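Local coordinates for protein putative oxidoreductase (Klebsiella pneumoniae subsp. pneumoniae MGH 78578, PDB 3E82) that probably acts as a nucleotide-dependent oxidoreductase of the Gfo/Idh/MocA family, pairing a Rossmann-fold domain with a C-terminal alpha/beta domain, at residues B[305-308]-B[309-313]; B[298-301]-B[302-306]. All coordinates share one frame; numbering follows the deposited sequence.

Contact 1 (B[305-308]-B[309-313])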
ATOM      1  N   LEU B 305     -14.230  25.510  17.693  1.00 20.08           N
ATOM      2  CA  LEU B 305     -12.884  26.071  17.768  1.00 19.85           C
ATOM      3  C   LEU B 305     -12.764  27.370  16.963  1.00 19.51           C
ATOM      4  O   LEU B 305     -12.086  28.309  17.384  1.00 17.48           O
ATOM      5  CB  LEU B 305     -11.860  25.032  17.302  1.00 19.79           C
ATOM      6  CG  LEU B 305     -11.748  23.791  18.206  1.00 20.50           C
ATOM      7  CD1 LEU B 305     -10.819  22.765  17.570  1.00 21.99           C
ATOM      8  CD2 LEU B 305     -11.217  24.199  19.587  1.00 21.31           C
ATOM      9  N   ILE B 306     -13.427  27.433  15.810  1.00 20.48           N
ATOM     10  CA  ILE B 306     -13.392  28.650  15.002  1.00 19.89           C
ATOM     11  C   ILE B 306     -14.065  29.742  15.842  1.00 20.04           C
ATOM     12  O   ILE B 306     -13.631  30.899  15.859  1.00 20.49           O
ATOM     13  CB  ILE B 306     -14.173  28.472  13.678  1.00 20.38           C
ATOM     14  CG1 ILE B 306     -13.324  27.692  12.653  1.00 20.16           C
ATOM     15  CG2 ILE B 306     -14.628  29.832  13.163  1.00 17.85           C
ATOM     16  CD1 ILE B 306     -12.150  28.465  12.056  1.00 20.57           C
ATOM     17  N   ARG B 307     -15.137  29.356  16.528  1.00 20.43           N
ATOM     18  CA  ARG B 307     -15.876  30.266  17.401  1.00 23.31           C
ATOM     19  C   ARG B 307     -14.914  30.801  18.456  1.00 23.72           C
ATOM     20  O   ARG B 307     -14.742  32.009  18.610  1.00 23.72           O
ATOM     21  CB  ARG B 307     -17.020  29.518  18.101  1.00 22.55           C
ATOM     22  CG  ARG B 307     -17.830  30.361  19.081  1.00 25.21           C
ATOM     23  CD  ARG B 307     -18.708  29.472  19.965  1.00 26.09           C
ATOM     24  NE  ARG B 307     -17.874  28.507  20.681  1.00 26.59           N
ATOM     25  CZ  ARG B 307     -18.329  27.453  21.349  1.00 27.33           C
ATOM     26  NH1 ARG B 307     -19.631  27.205  21.411  1.00 25.60           N
ATOM     27  NH2 ARG B 307     -17.468  26.636  21.946  1.00 26.75           N
ATOM     28  N   ASP B 308     -14.277  29.882  19.172  1.00 23.38           N
ATOM     29  CA  ASP B 308     -13.346  30.266  20.220  1.00 23.49           C
ATOM     30  C   ASP B 308     -12.212  31.129  19.689  1.00 23.04           C
ATOM     31  O   ASP B 308     -11.776  32.076  20.355  1.00 20.69           O
ATOM     32  CB  ASP B 308     -12.792  29.022  20.912  1.00 24.89           C
ATOM     33  CG  ASP B 308     -13.873  28.237  21.631  1.00 27.00           C
ATOM     34  OD1 ASP B 308     -14.905  28.851  21.967  1.00 26.65           O
ATOM     35  OD2 ASP B 308     -13.692  27.018  21.863  1.00 27.78           O
ATOM     36  N   ALA B 309     -11.742  30.813  18.486  1.00 20.97           N
ATOM     37  CA  ALA B 309     -10.666  31.580  17.881  1.00 22.14           C
ATOM     38  C   ALA B 309     -11.151  33.003  17.583  1.00 24.20           C
ATOM     39  O   ALA B 309     -10.415  33.968  17.783  1.00 23.90           O
ATOM     40  CB  ALA B 309     -10.185  30.899  16.606  1.00 20.39           C
ATOM     41  N   LEU B 310     -12.387  33.131  17.107  1.00 24.80           N
ATOM     42  CA  LEU B 310     -12.943  34.452  16.800  1.00 24.26           C
ATOM     43  C   LEU B 310     -13.130  35.274  18.068  1.00 24.71           C
ATOM     44  O   LEU B 310     -13.020  36.502  18.046  1.00 23.52           O
ATOM     45  CB  LEU B 310     -14.287  34.319  16.078  1.00 23.55           C
ATOM     46  CG  LEU B 310     -14.206  33.754  14.659  1.00 25.04           C
ATOM     47  CD1 LEU B 310     -15.601  33.680  14.044  1.00 26.16           C
ATOM     48  CD2 LEU B 310     -13.293  34.634  13.819  1.00 23.54           C
ATOM     49  N   LYS B 311     -13.431  34.596  19.170  1.00 25.29           N
ATOM     50  CA  LYS B 311     -13.624  35.279  20.445  1.00 26.65           C
ATOM     51  C   LYS B 311     -12.280  35.603  21.092  1.00 27.18           C
ATOM     52  O   LYS B 311     -12.224  36.133  22.200  1.00 28.32           O
ATOM     53  CB  LYS B 311     -14.482  34.420  21.374  1.00 26.83           C
ATOM     54  CG  LYS B 311     -15.939  34.329  20.927  1.00 29.55           C
ATOM     55  CD  LYS B 311     -16.730  33.294  21.715  1.00 33.20           C
ATOM     56  CE  LYS B 311     -16.824  33.648  23.188  1.00 37.22           C
ATOM     57  NZ  LYS B 311     -17.525  32.567  23.953  1.00 41.04           N
ATOM     58  N   GLY B 312     -11.202  35.289  20.376  1.00 27.98           N
ATOM     59  CA  GLY B 312      -9.859  35.555  20.863  1.00 29.40           C
ATOM     60  C   GLY B 312      -9.318  34.582  21.901  1.00 29.67           C
ATOM     61  O   GLY B 312      -8.219  34.780  22.412  1.00 32.66           O
ATOM     62  N   GLN B 313     -10.071  33.534  22.213  1.00 29.07           N
ATOM     63  CA  GLN B 313      -9.655  32.553  23.211  1.00 28.44           C
ATOM     64  C   GLN B 313      -8.479  31.667  22.806  1.00 27.90           C
ATOM     65  O   GLN B 313      -7.694  31.242  23.659  1.00 26.05           O
ATOM     66  CB  GLN B 313     -10.827  31.645  23.576  1.00 30.51           C
ATOM     67  CG  GLN B 313     -12.012  32.341  24.221  1.00 33.17           C
ATOM     68  CD  GLN B 313     -13.149  31.376  24.510  1.00 35.55           C
ATOM     69  OE1 GLN B 313     -12.969  30.157  24.450  1.00 37.81           O
ATOM     70  NE2 GLN B 313     -14.320  31.914  24.835  1.00 37.68           N
TER
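Leu-305 meets Ala-309 through the backbone, its O taking the N-H of Ala-309 at 2.8 Å. Ile-306 repeats that i to i+4 bond with Leu-310 and adds an apolar touch: CG2, set anti to the backbone N, comes to 4.1 Å from CD1 of Leu-310, the two side chains meeting at a slant. Arg-307 O accepts from Lys-311 N at 3.0 Å, and the two long side chains run alongside each other, with Arg-307 CG 4.1 Å from Lys-311 CD. The bend of Arg-307 at chi3 (57°) turns its guanidinium to Asp-308, where NE forms a salt bridge with OD1 at 3.3 Å. That oxygen is approached from above the carboxylate plane, and a bond from NH2 to it is weak; Arg-307 NH1 instead bonds to the carbonyl of Pro-31. At Asp-308 helix 300-310 comes to its end in a Schellman motif: Gly-312 has a positive phi of 78°, its N bonds back to Ala-309 O at 3.0 Å, and Gln-313 N reaches Asp-308 O at 2.9 Å. Asp-308 also lays its carboxylate near the side-chain amide of Gln-313, the planes 17° apart.

Contact 2 (B[298-301]-B[302-306])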
ATOM      1  N   ASP B 298     -16.582  14.084  16.426  1.00 22.45           N
ATOM      2  CA  ASP B 298     -17.474  15.240  16.370  1.00 20.89           C
ATOM      3  C   ASP B 298     -16.897  16.427  15.610  1.00 20.87           C
ATOM      4  O   ASP B 298     -16.170  17.245  16.169  1.00 19.30           O
ATOM      5  CB  ASP B 298     -17.876  15.682  17.775  1.00 22.83           C
ATOM      6  CG  ASP B 298     -18.858  16.844  17.758  1.00 24.18           C
ATOM      7  OD1 ASP B 298     -19.505  17.062  16.706  1.00 23.79           O
ATOM      8  OD2 ASP B 298     -18.987  17.528  18.799  1.00 23.68           O
ATOM      9  N   GLN B 299     -17.242  16.531  14.333  1.00 19.11           N
ATOM     10  CA  GLN B 299     -16.739  17.629  13.523  1.00 21.08           C
ATOM     11  C   GLN B 299     -17.281  19.006  13.944  1.00 19.87           C
ATOM     12  O   GLN B 299     -16.833  20.031  13.438  1.00 21.72           O
ATOM     13  CB  GLN B 299     -17.017  17.365  12.034  1.00 21.43           C
ATOM     14  CG  GLN B 299     -18.471  17.285  11.639  1.00 21.74           C
ATOM     15  CD  GLN B 299     -18.630  16.810  10.201  1.00 25.82           C
ATOM     16  OE1 GLN B 299     -18.345  17.545   9.254  1.00 24.62           O
ATOM     17  NE2 GLN B 299     -19.068  15.564  10.036  1.00 25.51           N
ATOM     18  N   ARG B 300     -18.233  19.035  14.874  1.00 20.27           N
ATOM     19  CA  ARG B 300     -18.758  20.310  15.354  1.00 18.61           C
ATOM     20  C   ARG B 300     -17.582  21.045  15.997  1.00 19.00           C
ATOM     21  O   ARG B 300     -17.622  22.263  16.184  1.00 19.25           O
ATOM     22  CB  ARG B 300     -19.870  20.098  16.400  1.00 19.77           C
ATOM     23  CG  ARG B 300     -21.142  19.464  15.864  1.00 18.57           C
ATOM     24  CD  ARG B 300     -22.118  19.067  16.982  1.00 20.98           C
ATOM     25  NE  ARG B 300     -22.414  20.181  17.882  1.00 22.33           N
ATOM     26  CZ  ARG B 300     -21.870  20.346  19.085  1.00 25.06           C
ATOM     27  NH1 ARG B 300     -20.992  19.460  19.547  1.00 24.58           N
ATOM     28  NH2 ARG B 300     -22.199  21.404  19.824  1.00 23.86           N
ATOM     29  N   GLN B 301     -16.533  20.295  16.343  1.00 17.62           N
ATOM     30  CA  GLN B 301     -15.350  20.879  16.957  1.00 17.16           C
ATOM     31  C   GLN B 301     -14.753  21.949  16.050  1.00 17.87           C
ATOM     32  O   GLN B 301     -14.235  22.956  16.531  1.00 16.47           O
ATOM     33  CB  GLN B 301     -14.291  19.808  17.252  1.00 19.53           C
ATOM     34  CG  GLN B 301     -14.555  18.964  18.500  1.00 23.08           C
ATOM     35  CD  GLN B 301     -14.504  19.779  19.787  1.00 26.84           C
ATOM     36  OE1 GLN B 301     -13.555  20.525  20.026  1.00 26.34           O
ATOM     37  NE2 GLN B 301     -15.523  19.630  20.627  1.00 29.08           N
ATOM     38  N   TYR B 302     -14.820  21.736  14.738  1.00 17.52           N
ATOM     39  CA  TYR B 302     -14.282  22.729  13.812  1.00 18.31           C
ATOM     40  C   TYR B 302     -14.919  24.099  14.085  1.00 18.04           C
ATOM     41  O   TYR B 302     -14.225  25.100  14.206  1.00 18.71           O
ATOM     42  CB  TYR B 302     -14.563  22.342  12.358  1.00 17.71           C
ATOM     43  CG  TYR B 302     -14.065  23.378  11.374  1.00 19.53           C
ATOM     44  CD1 TYR B 302     -12.732  23.388  10.959  1.00 17.97           C
ATOM     45  CD2 TYR B 302     -14.915  24.387  10.891  1.00 17.46           C
ATOM     46  CE1 TYR B 302     -12.248  24.369  10.093  1.00 18.19           C
ATOM     47  CE2 TYR B 302     -14.436  25.379  10.019  1.00 18.50           C
ATOM     48  CZ  TYR B 302     -13.102  25.362   9.630  1.00 18.10           C
ATOM     49  OH  TYR B 302     -12.603  26.337   8.802  1.00 20.36           O
ATOM     50  N   TYR B 303     -16.244  24.135  14.173  1.00 18.19           N
ATOM     51  CA  TYR B 303     -16.953  25.386  14.411  1.00 18.64           C
ATOM     52  C   TYR B 303     -16.836  25.890  15.848  1.00 20.40           C
ATOM     53  O   TYR B 303     -16.816  27.097  16.085  1.00 19.42           O
ATOM     54  CB  TYR B 303     -18.425  25.248  14.001  1.00 18.40           C
ATOM     55  CG  TYR B 303     -18.635  25.454  12.512  1.00 18.18           C
ATOM     56  CD1 TYR B 303     -18.359  26.684  11.919  1.00 18.73           C
ATOM     57  CD2 TYR B 303     -19.068  24.414  11.692  1.00 16.50           C
ATOM     58  CE1 TYR B 303     -18.505  26.877  10.542  1.00 18.50           C
ATOM     59  CE2 TYR B 303     -19.219  24.592  10.309  1.00 17.93           C
ATOM     60  CZ  TYR B 303     -18.933  25.828   9.740  1.00 20.17           C
ATOM     61  OH  TYR B 303     -19.059  26.023   8.377  1.00 18.56           O
HETATM   62  N   MSE B 304     -16.747  24.976  16.807  1.00 21.06           N
HETATM   63  CA  MSE B 304     -16.599  25.385  18.200  1.00 22.51           C
HETATM   64  C   MSE B 304     -15.240  26.059  18.364  1.00 21.37           C
HETATM   65  O   MSE B 304     -15.110  27.066  19.063  1.00 19.45           O
HETATM   66  CB  MSE B 304     -16.703  24.173  19.120  1.00 25.95           C
HETATM   67  CG  MSE B 304     -17.990  23.403  18.943  1.00 35.09           C
HETATM   68 SE   MSE B 304     -18.143  21.908  20.154  1.00 47.75          SE
HETATM   69  CE  MSE B 304     -17.888  20.424  18.966  1.00 47.01           C
ATOM     70  N   LEU B 305     -14.230  25.510  17.693  1.00 20.08           N
ATOM     71  CA  LEU B 305     -12.884  26.071  17.768  1.00 19.85           C
ATOM     72  C   LEU B 305     -12.764  27.370  16.963  1.00 19.51           C
ATOM     73  O   LEU B 305     -12.086  28.309  17.384  1.00 17.48           O
ATOM     74  CB  LEU B 305     -11.860  25.032  17.302  1.00 19.79           C
ATOM     75  CG  LEU B 305     -11.748  23.791  18.206  1.00 20.50           C
ATOM     76  CD1 LEU B 305     -10.819  22.765  17.570  1.00 21.99           C
ATOM     77  CD2 LEU B 305     -11.217  24.199  19.587  1.00 21.31           C
ATOM     78  N   ILE B 306     -13.427  27.433  15.810  1.00 20.48           N
ATOM     79  CA  ILE B 306     -13.392  28.650  15.002  1.00 19.89           C
ATOM     80  C   ILE B 306     -14.065  29.742  15.842  1.00 20.04           C
ATOM     81  O   ILE B 306     -13.631  30.899  15.859  1.00 20.49           O
ATOM     82  CB  ILE B 306     -14.173  28.472  13.678  1.00 20.38           C
ATOM     83  CG1 ILE B 306     -13.324  27.692  12.653  1.00 20.16           C
ATOM     84  CG2 ILE B 306     -14.628  29.832  13.163  1.00 17.85           C
ATOM     85  CD1 ILE B 306     -12.150  28.465  12.056  1.00 20.57           C
TER
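Met-304, modelled as selenomethionine, folds its side chain back over the first turn and overlaps Arg-300 and Gln-301. The extended chi2 (-178°) carries the selenium to 3.5 Å from NE2 of Gln-301 and 3.8 Å from NH1 of Arg-300; the bend at chi3 then sets the direction of the terminal methyl. That methyl approaches the Arg-300 guanidinium obliquely; its very short approaches make its exact place doubtful. Gln-301 contributes by bending at chi2 (-65°), which folds its amide across the selenium end of Met-304.

Beneath these side chains, Arg-300 O takes Met-304 N at 2.9 Å with an N-H...O angle of 157°, and Gln-301 O takes Leu-305 N at 2.8 Å. The turn before them is shorter in span: Tyr-302 N bonds to Gln-299 O at 2.9 Å, from well above the carbonyl plane.

Asp-298 grips Arg-300 twice. Its OD1 accepts the backbone N at 3.0 Å, from above the carboxylate plane, while OD2 uses its syn lone pair for a salt bridge to NH1 at 2.9 Å. Trp-273 NE1 also donates to OD1, and Ser-29 OG bonds Arg-300 NE, so both charged groups are tied to neighbouring loops.

Tyr-302 and Tyr-303 lead away from the first turn, their hydroxyls bonded to Ser-122 OG and His-23 ND1. Bonding of the Asp-298 carboxylate to Arg-300 N, two residues on, is characteristic of side-chain capping at a helix N-terminus, here that of helix 300-310.

Contacts 1 and 2 treat successive parts of one helix, 300-310, and their centres lie about 10 Å apart. Leu-305 and Ile-306 belong to both, ending the second segment of contact 2 and beginning the first of contact 1. Contact 2 holds the capped start, partly buried with its centre about 12 Å from the centre of the chain; contact 1 holds the surface end, about 19 Å out. Both reach the Rossmann-fold part: Arg-300 and Tyr-303 touch helix 17-28, while Arg-307 and Leu-310 touch Ile-8 of strand 8-13. A GxGxxG pattern (Gly-14, Gly-16, Gly-19) runs from the turn after that strand into that helix, consistent with nucleotide binding.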